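Local structure of probable ribosomal RNA small subunit methyltransferase (Thermus thermophilus, 3DMH) at residues 39-44 / 161-166; 62-67 / 85-90; 120-125 / 146-151; 129-134 / 176-181; 270-275 / 282-287. The protein transfers a methyl group from S-adenosylmethionine to the N2 atom of a guanosine in 16S ribosomal RNA. One frame throughout, in Å; residues are numbered along the deposited sequence.

Interaction 1: residues 39-44 / 161-166; sequences QKTVEP and VVRREG
Thr41 and Arg163 lie alongside each other with their side chains running opposite ways, the threonine hydroxyl pressed against the aliphatic root of the arginine with OG1 3.3 Å from Arg163 CB. The same OG1 stands over one face of the guanidinium, near its rim, while its own hydrogen bond runs back to Leu37 O in the preceding turn. Beside it, Thr41 CG2 meets Val162 CG2 at 3.6 Å. Bends at chi2 (70°) and chi3 (57°) fold the arginine back over the threonine, and a bond from Arg163 NE to Val162 O (3.2 Å), close to the guanidinium plane, helps fix its rotation. At the edge of the group one water accepts from Arg163 NH2 at 2.6 Å; another donates to Thr41 O and is held weakly by NH2. With an alanine in place of Arg163, the cover over Thr41 would probably be lost and both waters left without their arginine donor. A classic beta bulge opposite Val170 turns Val162 and Arg163 to the same side. The contact thus joins the C-terminal end of helix 33-41 to edge strand 159-165, with Thr41 also touching Val170 of strand 168-174 and Tyr136 of strand 133-140.

Interaction 2: residues 62-67 / 85-90; sequences PLEGRM and SGLQAR
Glu64 leans across to Leu87, and nearly all of its side chain beyond CB packs around a single methyl, Leu87 CD2. CB itself stays 4.5 Å from Leu87 CD2. With CG anti to the backbone N (chi1 -175°), the chain heads for the second segment, and CG comes within 3.7 Å of Leu87 CD2. A bend at chi2 (72°) then lays the carboxylate flat against the same methyl: CD is 3.6 Å from Leu87 CD2, which sits almost squarely above that carbon, so both oxygens flank it at slightly longer range. The two oxygens are turned to polar partners. OE1 forms a salt bridge with Arg71 of strand 68-73, whose guanidinium also bonds to Gln88 O. OE2 accepts from a water at 2.8 Å, and the water in turn accepts from Gln88 N, also at 2.8 Å, bridging side chain to backbone. The leucine is presented just after a Schellman motif, in which Gly86, with positive phi, closes helix 76-84; its other neighbours include Leu61 and Leu82. If an alanine stood at Glu64, Arg71 would probably lose a charge partner, the bridging water one of its acceptors and the Leu87 methyl its flat cover. No direct hydrogen bond crosses between the segments. Their chemistry is instead divided: one face of the carboxylate is spent on apolar packing, while its oxygens tie the two loops together indirectly, through a shared arginine and a water, at a partly buried margin of the sheet.

Interaction 3: residues 120-125 / 146-151; sequences ASLVAA and ERYFKE
Two helices of the N-terminal Rossmann-like domain, 115-128 and 145-156, meet through Leu122, which reaches from the first to touch Tyr148 and Glu151 on the second. The backbones stay well apart, the nearest CA atoms being those of Leu122 and Glu151 at 8.1 Å, and one methyl does nearly all the bridging. Leu122 CD1 lies 3.8 Å from Tyr148 O and 4.3 Å from Tyr148 CB, and 4.0 Å from Glu151 CG. Because Tyr148 and Glu151 are one helical turn apart, the methyl enters between their side-chain roots. Glu151 offers only its aliphatic part here: a chi1 of 179° points CG away from the backbone N, crossing the leucine obliquely, and the bend at chi2 (60°) swings the carboxylate off, where OE2 is hydrogen-bonded to Gln119 NE2. That bond ties the second helix back to the first and gives the acid a polar partner beside the leucine. The far end of Tyr148 is held more loosely, its OH receiving a weak bond from Arg147 NH2 (3.1 Å, 121°). Tyr148 adds a second helix-to-helix touch, on Val118 of helix 115-128. Beneath the pair lies the sheet: Leu122 also packs on Leu107 of strand 102-108, and the residue after Tyr148, Phe149, rests on Ala171 and Leu173 of strand 168-174, so both helices are seated on the same sheet.

Interaction 4: residues 129-134 / 176-181; sequences LRMGGR and EKEAPP
Met131 occupies the second position of a type II beta turn from Arg130 to Gly133, closed by Gly133 N to Arg130 O at 3.0 Å, and this corner places Met131 beside the extended chain at 176-178. Gly132, third in the turn, has the positive phi (86°) usual there; a CB at this position would run into Arg130 NH1. A first torsion of -167° turns the methionine CG away from its own N, and bends at both following torsions lay sulfur and methyl along the opposing backbone. Met131 SD sits over the face of the peptide between Glu176 and Lys177, 3.7 Å from Glu176 C. Met131 CE lies 3.7 Å from Lys177 O. The same Met131 CE reaches the carboxylate of Glu178, 3.5 Å from Glu178 OE1 and 3.6 Å from Glu178 OE2, coming obliquely from one side of its plane. A methyl on sulfur carries a slight positive charge, so this approach to two acidic oxygens is probably mildly favourable electrostatically, but it remains van der Waals contact. The turn is stiffened from its other flank by Arg130 NH1, which donates to Met131 O at 2.7 Å, tilted from the carbonyl plane; Arg130 NE forms a salt bridge with Asp103. On the opposing chain, Glu176 and Lys177 direct their charged ends elsewhere, to Tyr158 N and Ala154 O. This surface contact therefore sets the corner before strand 133-140 against the linker that leaves strand 168-174 and runs on, through Ala179 and Pro180, along helix 115-128.

Interaction 5: residues 270-275 / 282-287; sequences SLQKGL and AQALHS
Different first torsions aim two leucines of one helix face at Ala282 and Ala284: in Leu271 CG lies opposite the backbone N (chi1 174°), whereas in Leu275, one turn on, it lies opposite the carbonyl carbon (chi1 -70°). Leu271 thereby brings CD2 to 3.5 Å from Ala284 CB. Leu275 spreads its fork over the other alanine, with CD1 3.8 Å and CD2 3.9 Å from Ala282 CB, and CD1 also approaches Ala284 CB at a looser 4.4 Å. Gln272 closes the outer side. Its CG packs 3.6 Å from Ala284 CB, and its extended chain carries the amide alongside the strand without forming a hydrogen bond to it. Ala284 CB is thus held among three side chains, while Gln283 and Leu285 turn theirs to the other side of the strand in the usual alternation. The small side chains of Ala282 and Ala284 probably help the helix to come close: the segment axes approach to 8.7 Å and run almost antiparallel, at 169°. Leu271 and Leu275 both also touch Leu249 of the neighbouring helix 248-253, and Ala282 touches Val258 of the adjoining strand. Beyond the strand end, Ser287 touches the bound S-adenosylmethionine; the side chain of Leu271 remains about 8 Å from the cofactor and about 6 Å from that of Glu262, a cofactor-binding residue. Strand 257-262, helix 265-277 and strand 283-286 form a beta-alpha-beta unit, and this helix-on-strand packing is characteristic of the Rossmann-like fold of S-adenosylmethionine-dependent methyltransferases, whose strand ends carry the cofactor site.

How the interactions relate
Interactions 1 to 4 belong to the N-terminal sheet and its surroundings, interaction 5 to the C-terminal sheet, which has the same strand order and carries the cofactor. Interactions 1 and 2 touch directly, Pro44 N lying 3.5 Å from Leu63 CD2. Interaction 1 also meets interaction 3, through Val161 CG2 and Phe149 CE2 at 4.0 Å, and interaction 3 meets interaction 4 where Val123 CG1 lies 3.7 Å from Pro181 O. Interaction 5 touches none of them: its centre is about 38 Å from that of interaction 1, and its nearest atoms are about 8 Å from interaction 2. It alone reaches the S-adenosylmethionine pocket, through Ser287; the others lie away from the cofactor and guanosine pockets.

Interaction 1: residues 39-44 / 161-166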
# COMPACT_ATOMS: atom_id res chain seq x y z
N GLN A 39 4.88 -5.14 20.59
CA GLN A 39 4.15 -6.24 21.20
C GLN A 39 4.74 -6.57 22.58
O GLN A 39 4.02 -6.97 23.49
CB GLN A 39 4.14 -7.47 20.27
CG GLN A 39 3.29 -8.64 20.76
CD GLN A 39 3.98 -9.55 21.79
OE1 GLN A 39 3.31 -10.26 22.55
NE2 GLN A 39 5.31 -9.52 21.83
N LYS A 40 6.06 -6.40 22.72
CA LYS A 40 6.73 -6.61 24.02
C LYS A 40 6.48 -5.50 25.04
O LYS A 40 6.82 -5.67 26.21
CB LYS A 40 8.24 -6.78 23.83
CG LYS A 40 8.60 -8.04 23.10
CD LYS A 40 10.07 -8.12 22.85
CE LYS A 40 10.44 -9.47 22.27
NZ LYS A 40 11.91 -9.71 22.42
N THR A 41 5.90 -4.38 24.60
CA THR A 41 5.87 -3.14 25.39
C THR A 41 4.46 -2.70 25.78
O THR A 41 4.24 -2.23 26.92
CB THR A 41 6.60 -1.99 24.66
OG1 THR A 41 7.92 -2.41 24.31
CG2 THR A 41 6.69 -0.73 25.53
N VAL A 42 3.51 -2.81 24.85
CA VAL A 42 2.20 -2.19 25.08
C VAL A 42 1.45 -2.80 26.28
O VAL A 42 1.40 -4.03 26.44
CB VAL A 42 1.30 -2.24 23.84
CG1 VAL A 42 1.93 -1.46 22.71
CG2 VAL A 42 1.09 -3.68 23.42
N GLU A 43 0.88 -1.92 27.10
CA GLU A 43 0.08 -2.28 28.27
C GLU A 43 -1.26 -1.55 28.19
O GLU A 43 -1.31 -0.43 27.68
CB GLU A 43 0.79 -1.83 29.55
CG GLU A 43 2.26 -2.20 29.65
CD GLU A 43 2.48 -3.48 30.40
OE1 GLU A 43 1.57 -3.90 31.15
OE2 GLU A 43 3.58 -4.07 30.25
N PRO A 44 -2.34 -2.18 28.69
CA PRO A 44 -3.63 -1.49 28.70
C PRO A 44 -3.61 -0.16 29.46
O PRO A 44 -2.91 -0.00 30.48
CB PRO A 44 -4.56 -2.48 29.40
CG PRO A 44 -3.95 -3.80 29.16
CD PRO A 44 -2.45 -3.56 29.20
N VAL A 161 10.89 7.44 25.99
CA VAL A 161 11.19 6.10 25.49
C VAL A 161 11.00 5.06 26.60
O VAL A 161 11.58 5.17 27.69
CB VAL A 161 12.64 6.03 24.92
CG1 VAL A 161 13.07 4.59 24.72
CG2 VAL A 161 12.73 6.81 23.61
N VAL A 162 10.17 4.06 26.31
CA VAL A 162 9.89 2.99 27.26
C VAL A 162 10.44 1.62 26.84
O VAL A 162 10.28 0.64 27.57
CB VAL A 162 8.37 2.91 27.60
CG1 VAL A 162 7.92 4.16 28.38
CG2 VAL A 162 7.55 2.72 26.32
N ARG A 163 11.08 1.53 25.66
CA ARG A 163 11.76 0.30 25.24
C ARG A 163 12.77 0.59 24.13
O ARG A 163 12.54 1.45 23.28
CB ARG A 163 10.76 -0.79 24.81
CG ARG A 163 11.26 -2.23 24.97
CD ARG A 163 11.38 -2.68 26.43
NE ARG A 163 10.12 -2.55 27.15
CZ ARG A 163 9.37 -3.56 27.58
NH1 ARG A 163 9.74 -4.82 27.37
NH2 ARG A 163 8.24 -3.31 28.23
N ARG A 164 13.90 -0.11 24.18
CA ARG A 164 15.01 0.08 23.26
C ARG A 164 15.55 -1.29 22.87
O ARG A 164 15.70 -2.17 23.71
CB ARG A 164 16.13 0.94 23.89
CG ARG A 164 15.82 2.45 24.05
CD ARG A 164 16.92 3.23 24.81
NE ARG A 164 16.65 4.68 24.95
CZ ARG A 164 16.22 5.27 26.07
NH1 ARG A 164 16.01 4.57 27.17
NH2 ARG A 164 16.00 6.58 26.10
N GLU A 165 15.81 -1.48 21.57
CA GLU A 165 16.44 -2.70 21.08
C GLU A 165 17.15 -2.33 19.80
O GLU A 165 16.52 -2.12 18.78
CB GLU A 165 15.39 -3.81 20.83
CG GLU A 165 15.98 -5.12 20.28
CD GLU A 165 16.75 -5.91 21.33
OE1 GLU A 165 16.22 -6.06 22.46
OE2 GLU A 165 17.87 -6.39 21.03
N GLY A 166 18.48 -2.22 19.87
CA GLY A 166 19.25 -1.75 18.72
C GLY A 166 18.81 -0.35 18.34
O GLY A 166 18.78 0.54 19.21
O HOH W 1 6.79 -5.08 29.43
O HOH W 2 13.27 -6.89 22.85
O HOH W 3 5.89 -0.97 28.93

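Interaction 2: residues 62-67 / 85-90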
# COMPACT_ATOMS: atom_id res chain seq x y z
N PRO A 62 -1.40 -7.51 22.49
CA PRO A 62 -1.55 -7.66 23.95
C PRO A 62 -2.77 -6.96 24.54
O PRO A 62 -3.21 -7.32 25.64
CB PRO A 62 -0.24 -7.08 24.51
CG PRO A 62 0.75 -7.33 23.41
CD PRO A 62 -0.05 -7.03 22.14
N LEU A 63 -3.31 -5.95 23.84
CA LEU A 63 -4.48 -5.20 24.32
C LEU A 63 -5.80 -5.93 24.08
O LEU A 63 -6.80 -5.63 24.72
CB LEU A 63 -4.53 -3.81 23.65
CG LEU A 63 -3.25 -2.98 23.75
CD1 LEU A 63 -3.42 -1.65 23.00
CD2 LEU A 63 -2.82 -2.69 25.21
N GLU A 64 -5.78 -6.89 23.14
CA GLU A 64 -7.01 -7.59 22.76
C GLU A 64 -7.54 -8.40 23.94
O GLU A 64 -6.79 -9.09 24.63
CB GLU A 64 -6.74 -8.47 21.50
CG GLU A 64 -7.98 -9.19 20.90
CD GLU A 64 -8.97 -8.28 20.17
OE1 GLU A 64 -8.71 -7.05 19.94
OE2 GLU A 64 -10.04 -8.81 19.80
N GLY A 65 -8.82 -8.25 24.23
CA GLY A 65 -9.39 -8.97 25.37
C GLY A 65 -9.27 -8.26 26.71
O GLY A 65 -9.97 -8.63 27.67
N ARG A 66 -8.39 -7.27 26.80
CA ARG A 66 -8.25 -6.43 28.01
C ARG A 66 -8.86 -5.03 27.82
O ARG A 66 -9.20 -4.35 28.80
CB ARG A 66 -6.78 -6.33 28.39
CG ARG A 66 -6.19 -7.69 28.76
CD ARG A 66 -5.47 -7.59 30.09
NE ARG A 66 -4.04 -7.41 29.90
CZ ARG A 66 -3.23 -6.86 30.80
NH1 ARG A 66 -3.71 -6.40 31.95
NH2 ARG A 66 -1.94 -6.75 30.54
N MET A 67 -8.97 -4.62 26.57
CA MET A 67 -9.47 -3.31 26.16
C MET A 67 -10.33 -3.54 24.94
O MET A 67 -10.17 -4.57 24.28
CB MET A 67 -8.30 -2.42 25.68
CG MET A 67 -7.39 -1.97 26.77
SD MET A 67 -6.31 -0.70 26.14
CE MET A 67 -7.47 0.66 26.00
N SER A 85 -8.15 -13.38 11.74
CA SER A 85 -7.75 -13.50 13.13
C SER A 85 -8.84 -13.11 14.15
O SER A 85 -8.59 -13.18 15.36
CB SER A 85 -6.52 -12.63 13.37
OG SER A 85 -5.41 -13.06 12.60
N GLY A 86 -9.99 -12.66 13.64
CA GLY A 86 -11.10 -12.20 14.49
C GLY A 86 -10.82 -10.88 15.18
O GLY A 86 -11.40 -10.61 16.25
N LEU A 87 -9.98 -10.05 14.56
CA LEU A 87 -9.59 -8.76 15.17
C LEU A 87 -10.35 -7.66 14.46
O LEU A 87 -10.24 -7.55 13.25
CB LEU A 87 -8.07 -8.55 15.03
CG LEU A 87 -7.16 -9.58 15.70
CD1 LEU A 87 -5.71 -9.33 15.38
CD2 LEU A 87 -7.38 -9.59 17.22
N GLN A 88 -11.12 -6.87 15.22
CA GLN A 88 -11.90 -5.76 14.64
C GLN A 88 -10.93 -4.87 13.89
O GLN A 88 -9.88 -4.50 14.41
CB GLN A 88 -12.57 -4.98 15.76
CG GLN A 88 -13.54 -3.92 15.24
CD GLN A 88 -14.20 -3.15 16.34
OE1 GLN A 88 -13.86 -2.00 16.59
NE2 GLN A 88 -15.15 -3.79 17.02
N ALA A 89 -11.30 -4.53 12.66
CA ALA A 89 -10.46 -3.70 11.83
C ALA A 89 -11.32 -3.08 10.77
O ALA A 89 -12.26 -3.70 10.27
CB ALA A 89 -9.35 -4.50 11.21
N ARG A 90 -11.00 -1.83 10.44
CA ARG A 90 -11.73 -1.15 9.37
C ARG A 90 -10.80 -0.77 8.26
O ARG A 90 -9.66 -0.41 8.51
CB ARG A 90 -12.35 0.15 9.88
CG ARG A 90 -13.16 0.03 11.15
CD ARG A 90 -14.27 -0.97 11.02
NE ARG A 90 -15.05 -1.01 12.27
CZ ARG A 90 -16.12 -1.77 12.47
NH1 ARG A 90 -16.54 -2.61 11.54
NH2 ARG A 90 -16.75 -1.72 13.63
O HOH W 4 -11.44 -7.30 17.97

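Interaction 3: residues 120-125 / 146-151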
# COMPACT_ATOMS: atom_id res chain seq x y z
N ALA A 120 0.44 13.16 9.09
CA ALA A 120 -1.01 13.02 9.10
C ALA A 120 -1.40 11.97 10.14
O ALA A 120 -2.41 12.13 10.84
CB ALA A 120 -1.51 12.61 7.73
N SER A 121 -0.61 10.91 10.23
CA SER A 121 -0.84 9.84 11.22
C SER A 121 -0.64 10.32 12.66
O SER A 121 -1.42 9.97 13.55
CB SER A 121 0.06 8.63 10.94
OG SER A 121 -0.31 8.02 9.71
N LEU A 122 0.40 11.14 12.86
CA LEU A 122 0.66 11.73 14.18
C LEU A 122 -0.48 12.64 14.62
O LEU A 122 -0.93 12.56 15.76
CB LEU A 122 1.98 12.51 14.17
CG LEU A 122 3.25 11.65 14.10
CD1 LEU A 122 4.50 12.51 13.92
CD2 LEU A 122 3.38 10.75 15.34
N VAL A 123 -0.94 13.50 13.71
CA VAL A 123 -2.07 14.38 14.04
C VAL A 123 -3.36 13.59 14.26
O VAL A 123 -4.12 13.89 15.19
CB VAL A 123 -2.29 15.47 12.97
CG1 VAL A 123 -3.43 16.38 13.38
CG2 VAL A 123 -1.01 16.28 12.79
N ALA A 124 -3.61 12.56 13.44
CA ALA A 124 -4.77 11.70 13.65
C ALA A 124 -4.73 11.10 15.05
O ALA A 124 -5.76 10.99 15.73
CB ALA A 124 -4.81 10.59 12.61
N ALA A 125 -3.54 10.66 15.48
CA ALA A 125 -3.37 10.06 16.81
C ALA A 125 -3.72 11.07 17.90
O ALA A 125 -4.47 10.76 18.82
CB ALA A 125 -1.96 9.55 17.01
N GLU A 146 13.63 9.74 15.84
CA GLU A 146 13.89 10.88 16.70
C GLU A 146 13.12 12.12 16.25
O GLU A 146 12.52 12.81 17.07
CB GLU A 146 15.39 11.15 16.88
CG GLU A 146 16.10 10.09 17.75
CD GLU A 146 15.49 9.88 19.15
OE1 GLU A 146 14.84 10.80 19.71
OE2 GLU A 146 15.68 8.77 19.71
N ARG A 147 13.08 12.35 14.93
CA ARG A 147 12.32 13.46 14.36
C ARG A 147 10.82 13.34 14.63
O ARG A 147 10.18 14.31 15.04
CB ARG A 147 12.64 13.62 12.85
CG ARG A 147 11.57 14.32 11.99
CD ARG A 147 12.08 14.63 10.57
NE ARG A 147 11.64 13.70 9.53
CZ ARG A 147 12.34 12.65 9.12
NH1 ARG A 147 13.51 12.37 9.68
NH2 ARG A 147 11.88 11.88 8.16
N TYR A 148 10.28 12.13 14.44
CA TYR A 148 8.85 11.93 14.61
C TYR A 148 8.44 11.95 16.08
O TYR A 148 7.37 12.48 16.42
CB TYR A 148 8.40 10.64 13.92
CG TYR A 148 8.58 10.67 12.41
CD1 TYR A 148 8.12 11.76 11.65
CD2 TYR A 148 9.18 9.60 11.74
CE1 TYR A 148 8.27 11.77 10.24
CE2 TYR A 148 9.32 9.60 10.34
CZ TYR A 148 8.86 10.69 9.60
OH TYR A 148 9.00 10.69 8.22
N PHE A 149 9.29 11.40 16.94
CA PHE A 149 9.08 11.43 18.39
C PHE A 149 9.11 12.87 18.92
O PHE A 149 8.31 13.23 19.78
CB PHE A 149 10.13 10.56 19.09
CG PHE A 149 10.01 10.51 20.60
CD1 PHE A 149 8.77 10.56 21.23
CD2 PHE A 149 11.16 10.39 21.38
CE1 PHE A 149 8.66 10.50 22.62
CE2 PHE A 149 11.07 10.32 22.78
CZ PHE A 149 9.82 10.38 23.40
N LYS A 150 10.03 13.68 18.40
CA LYS A 150 10.09 15.10 18.76
C LYS A 150 8.79 15.82 18.37
O LYS A 150 8.26 16.63 19.14
CB LYS A 150 11.30 15.77 18.09
CG LYS A 150 11.51 17.22 18.49
CD LYS A 150 12.87 17.73 18.03
CE LYS A 150 13.07 19.17 18.47
NZ LYS A 150 14.50 19.56 18.44
N GLU A 151 8.27 15.50 17.18
CA GLU A 151 7.01 16.07 16.70
C GLU A 151 5.82 15.58 17.55
O GLU A 151 4.94 16.38 17.90
CB GLU A 151 6.82 15.79 15.20
CG GLU A 151 5.50 16.31 14.58
CD GLU A 151 5.30 17.83 14.68
OE1 GLU A 151 6.27 18.58 14.94
OE2 GLU A 151 4.15 18.28 14.50

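Interaction 4: residues 129-134 / 176-181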
# COMPACT_ATOMS: atom_id res chain seq x y z
N LEU A 129 -7.30 10.84 20.55
CA LEU A 129 -7.19 10.73 21.99
C LEU A 129 -8.09 11.73 22.71
O LEU A 129 -8.18 12.89 22.32
CB LEU A 129 -5.73 10.93 22.44
CG LEU A 129 -4.76 9.77 22.16
CD1 LEU A 129 -3.33 10.19 22.49
CD2 LEU A 129 -5.15 8.51 22.93
N ARG A 130 -8.73 11.28 23.79
CA ARG A 130 -9.31 12.19 24.77
C ARG A 130 -8.18 12.93 25.47
O ARG A 130 -7.03 12.51 25.44
CB ARG A 130 -10.12 11.41 25.82
CG ARG A 130 -9.25 10.53 26.73
CD ARG A 130 -10.00 10.06 27.96
NE ARG A 130 -9.25 9.06 28.73
CZ ARG A 130 -8.32 9.35 29.65
NH1 ARG A 130 -7.99 10.61 29.92
NH2 ARG A 130 -7.73 8.36 30.32
N MET A 131 -8.50 14.04 26.13
CA MET A 131 -7.50 14.68 26.96
C MET A 131 -7.02 13.70 28.03
O MET A 131 -7.84 13.03 28.66
CB MET A 131 -8.09 15.92 27.62
CG MET A 131 -7.07 16.87 28.26
SD MET A 131 -5.79 17.48 27.14
CE MET A 131 -6.74 18.25 25.84
N GLY A 132 -5.70 13.61 28.21
CA GLY A 132 -5.13 12.67 29.19
C GLY A 132 -4.90 11.26 28.65
O GLY A 132 -4.36 10.41 29.35
N GLY A 133 -5.32 11.03 27.41
CA GLY A 133 -5.08 9.76 26.71
C GLY A 133 -3.60 9.57 26.43
O GLY A 133 -2.83 10.51 26.54
N ARG A 134 -3.21 8.36 26.03
CA ARG A 134 -1.79 8.07 25.81
C ARG A 134 -1.51 7.46 24.43
O ARG A 134 -2.38 6.83 23.83
CB ARG A 134 -1.25 7.14 26.89
CG ARG A 134 -1.24 7.80 28.27
CD ARG A 134 -0.79 6.84 29.33
NE ARG A 134 -0.79 7.48 30.64
CZ ARG A 134 -0.38 6.90 31.76
NH1 ARG A 134 0.06 5.65 31.75
NH2 ARG A 134 -0.42 7.58 32.90
N GLU A 176 -1.67 16.29 26.59
CA GLU A 176 -1.77 17.32 27.63
C GLU A 176 -2.30 18.63 27.07
O GLU A 176 -2.59 19.59 27.81
CB GLU A 176 -0.40 17.53 28.30
CG GLU A 176 0.15 16.30 29.03
CD GLU A 176 1.35 16.62 29.90
OE1 GLU A 176 1.14 17.11 31.03
OE2 GLU A 176 2.50 16.37 29.48
N LYS A 177 -2.42 18.67 25.75
CA LYS A 177 -2.84 19.86 25.02
C LYS A 177 -3.79 19.52 23.88
O LYS A 177 -3.87 18.37 23.44
CB LYS A 177 -1.61 20.61 24.47
CG LYS A 177 -1.04 19.99 23.20
CD LYS A 177 0.17 20.74 22.69
CE LYS A 177 1.40 20.45 23.53
NZ LYS A 177 2.53 21.29 23.06
N GLU A 178 -4.49 20.54 23.39
CA GLU A 178 -5.45 20.38 22.31
C GLU A 178 -4.75 20.02 21.00
O GLU A 178 -3.72 20.60 20.65
CB GLU A 178 -6.28 21.65 22.14
CG GLU A 178 -7.77 21.39 22.10
CD GLU A 178 -8.27 20.66 23.34
OE1 GLU A 178 -8.71 19.50 23.21
OE2 GLU A 178 -8.19 21.24 24.45
N ALA A 179 -5.32 19.05 20.29
CA ALA A 179 -4.80 18.67 18.99
C ALA A 179 -5.12 19.73 17.93
O ALA A 179 -6.21 20.32 17.96
CB ALA A 179 -5.38 17.32 18.58
N PRO A 180 -4.19 19.96 16.99
CA PRO A 180 -4.46 20.87 15.87
C PRO A 180 -5.41 20.26 14.84
O PRO A 180 -5.77 19.07 14.94
CB PRO A 180 -3.08 21.06 15.24
CG PRO A 180 -2.40 19.76 15.49
CD PRO A 180 -2.83 19.38 16.89
N PRO A 181 -5.83 21.07 13.85
CA PRO A 181 -6.56 20.51 12.71
C PRO A 181 -5.64 19.58 11.91
O PRO A 181 -4.41 19.66 12.02
CB PRO A 181 -6.93 21.75 11.89
CG PRO A 181 -6.85 22.90 12.87
CD PRO A 181 -5.70 22.54 13.74

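Interaction 5: residues 270-275 / 282-287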
# COMPACT_ATOMS: atom_id res chain seq x y z
N SER A 270 -6.93 8.04 -4.31
CA SER A 270 -6.21 8.93 -5.23
C SER A 270 -6.59 8.69 -6.69
O SER A 270 -6.90 9.64 -7.41
CB SER A 270 -4.70 8.77 -5.05
OG SER A 270 -4.33 9.12 -3.72
N LEU A 271 -6.57 7.42 -7.10
CA LEU A 271 -7.02 7.06 -8.44
C LEU A 271 -8.46 7.53 -8.70
O LEU A 271 -8.75 8.06 -9.77
CB LEU A 271 -6.91 5.55 -8.64
CG LEU A 271 -7.46 4.98 -9.95
CD1 LEU A 271 -6.79 5.64 -11.18
CD2 LEU A 271 -7.28 3.46 -9.97
N GLN A 272 -9.35 7.32 -7.73
CA GLN A 272 -10.75 7.71 -7.91
C GLN A 272 -10.88 9.21 -8.15
O GLN A 272 -11.65 9.65 -9.03
CB GLN A 272 -11.59 7.25 -6.72
CG GLN A 272 -11.82 5.73 -6.74
CD GLN A 272 -12.46 5.18 -5.48
OE1 GLN A 272 -12.49 5.82 -4.43
NE2 GLN A 272 -12.98 3.96 -5.58
N LYS A 273 -10.14 10.01 -7.38
CA LYS A 273 -10.20 11.47 -7.54
C LYS A 273 -9.62 11.89 -8.89
O LYS A 273 -10.17 12.76 -9.56
CB LYS A 273 -9.49 12.21 -6.40
CG LYS A 273 -9.62 13.75 -6.46
CD LYS A 273 -9.19 14.41 -5.17
CE LYS A 273 -9.21 15.93 -5.28
NZ LYS A 273 -8.90 16.59 -3.97
N GLY A 274 -8.51 11.25 -9.29
CA GLY A 274 -7.91 11.56 -10.59
C GLY A 274 -8.83 11.23 -11.77
O GLY A 274 -8.96 12.03 -12.69
N LEU A 275 -9.47 10.06 -11.73
CA LEU A 275 -10.44 9.69 -12.79
C LEU A 275 -11.56 10.72 -12.91
O LEU A 275 -11.92 11.16 -14.03
CB LEU A 275 -11.04 8.30 -12.52
CG LEU A 275 -10.08 7.12 -12.70
CD1 LEU A 275 -10.62 5.88 -12.02
CD2 LEU A 275 -9.73 6.88 -14.19
N ALA A 282 -13.09 4.37 -14.95
CA ALA A 282 -12.41 3.09 -14.74
C ALA A 282 -12.82 2.53 -13.39
O ALA A 282 -13.31 3.27 -12.52
CB ALA A 282 -10.89 3.26 -14.82
N GLN A 283 -12.63 1.23 -13.20
CA GLN A 283 -12.90 0.61 -11.92
C GLN A 283 -11.64 0.70 -11.11
O GLN A 283 -10.58 0.28 -11.57
CB GLN A 283 -13.30 -0.85 -12.09
CG GLN A 283 -14.60 -1.01 -12.87
CD GLN A 283 -15.04 -2.45 -12.94
OE1 GLN A 283 -15.38 -3.06 -11.92
NE2 GLN A 283 -15.02 -3.01 -14.14
N ALA A 284 -11.76 1.30 -9.94
CA ALA A 284 -10.61 1.50 -9.07
C ALA A 284 -10.83 0.63 -7.84
O ALA A 284 -11.48 1.05 -6.88
CB ALA A 284 -10.51 2.97 -8.67
N LEU A 285 -10.26 -0.57 -7.88
CA LEU A 285 -10.58 -1.56 -6.85
C LEU A 285 -9.52 -1.61 -5.79
O LEU A 285 -8.33 -1.62 -6.09
CB LEU A 285 -10.75 -2.95 -7.46
CG LEU A 285 -11.73 -3.03 -8.63
CD1 LEU A 285 -11.81 -4.46 -9.07
CD2 LEU A 285 -13.08 -2.52 -8.20
N HIS A 286 -9.99 -1.68 -4.56
CA HIS A 286 -9.13 -1.91 -3.42
C HIS A 286 -9.01 -3.42 -3.28
O HIS A 286 -9.96 -4.10 -2.91
CB HIS A 286 -9.74 -1.26 -2.17
CG HIS A 286 -8.82 -1.24 -0.99
ND1 HIS A 286 -9.26 -1.15 0.32
CD2 HIS A 286 -7.47 -1.28 -0.93
CE1 HIS A 286 -8.22 -1.14 1.13
NE2 HIS A 286 -7.12 -1.23 0.39
N SER A 287 -7.83 -3.95 -3.58
CA SER A 287 -7.67 -5.38 -3.82
C SER A 287 -6.23 -5.80 -3.54
O SER A 287 -5.29 -5.08 -3.90
CB SER A 287 -7.93 -5.65 -5.30
OG SER A 287 -7.95 -7.04 -5.59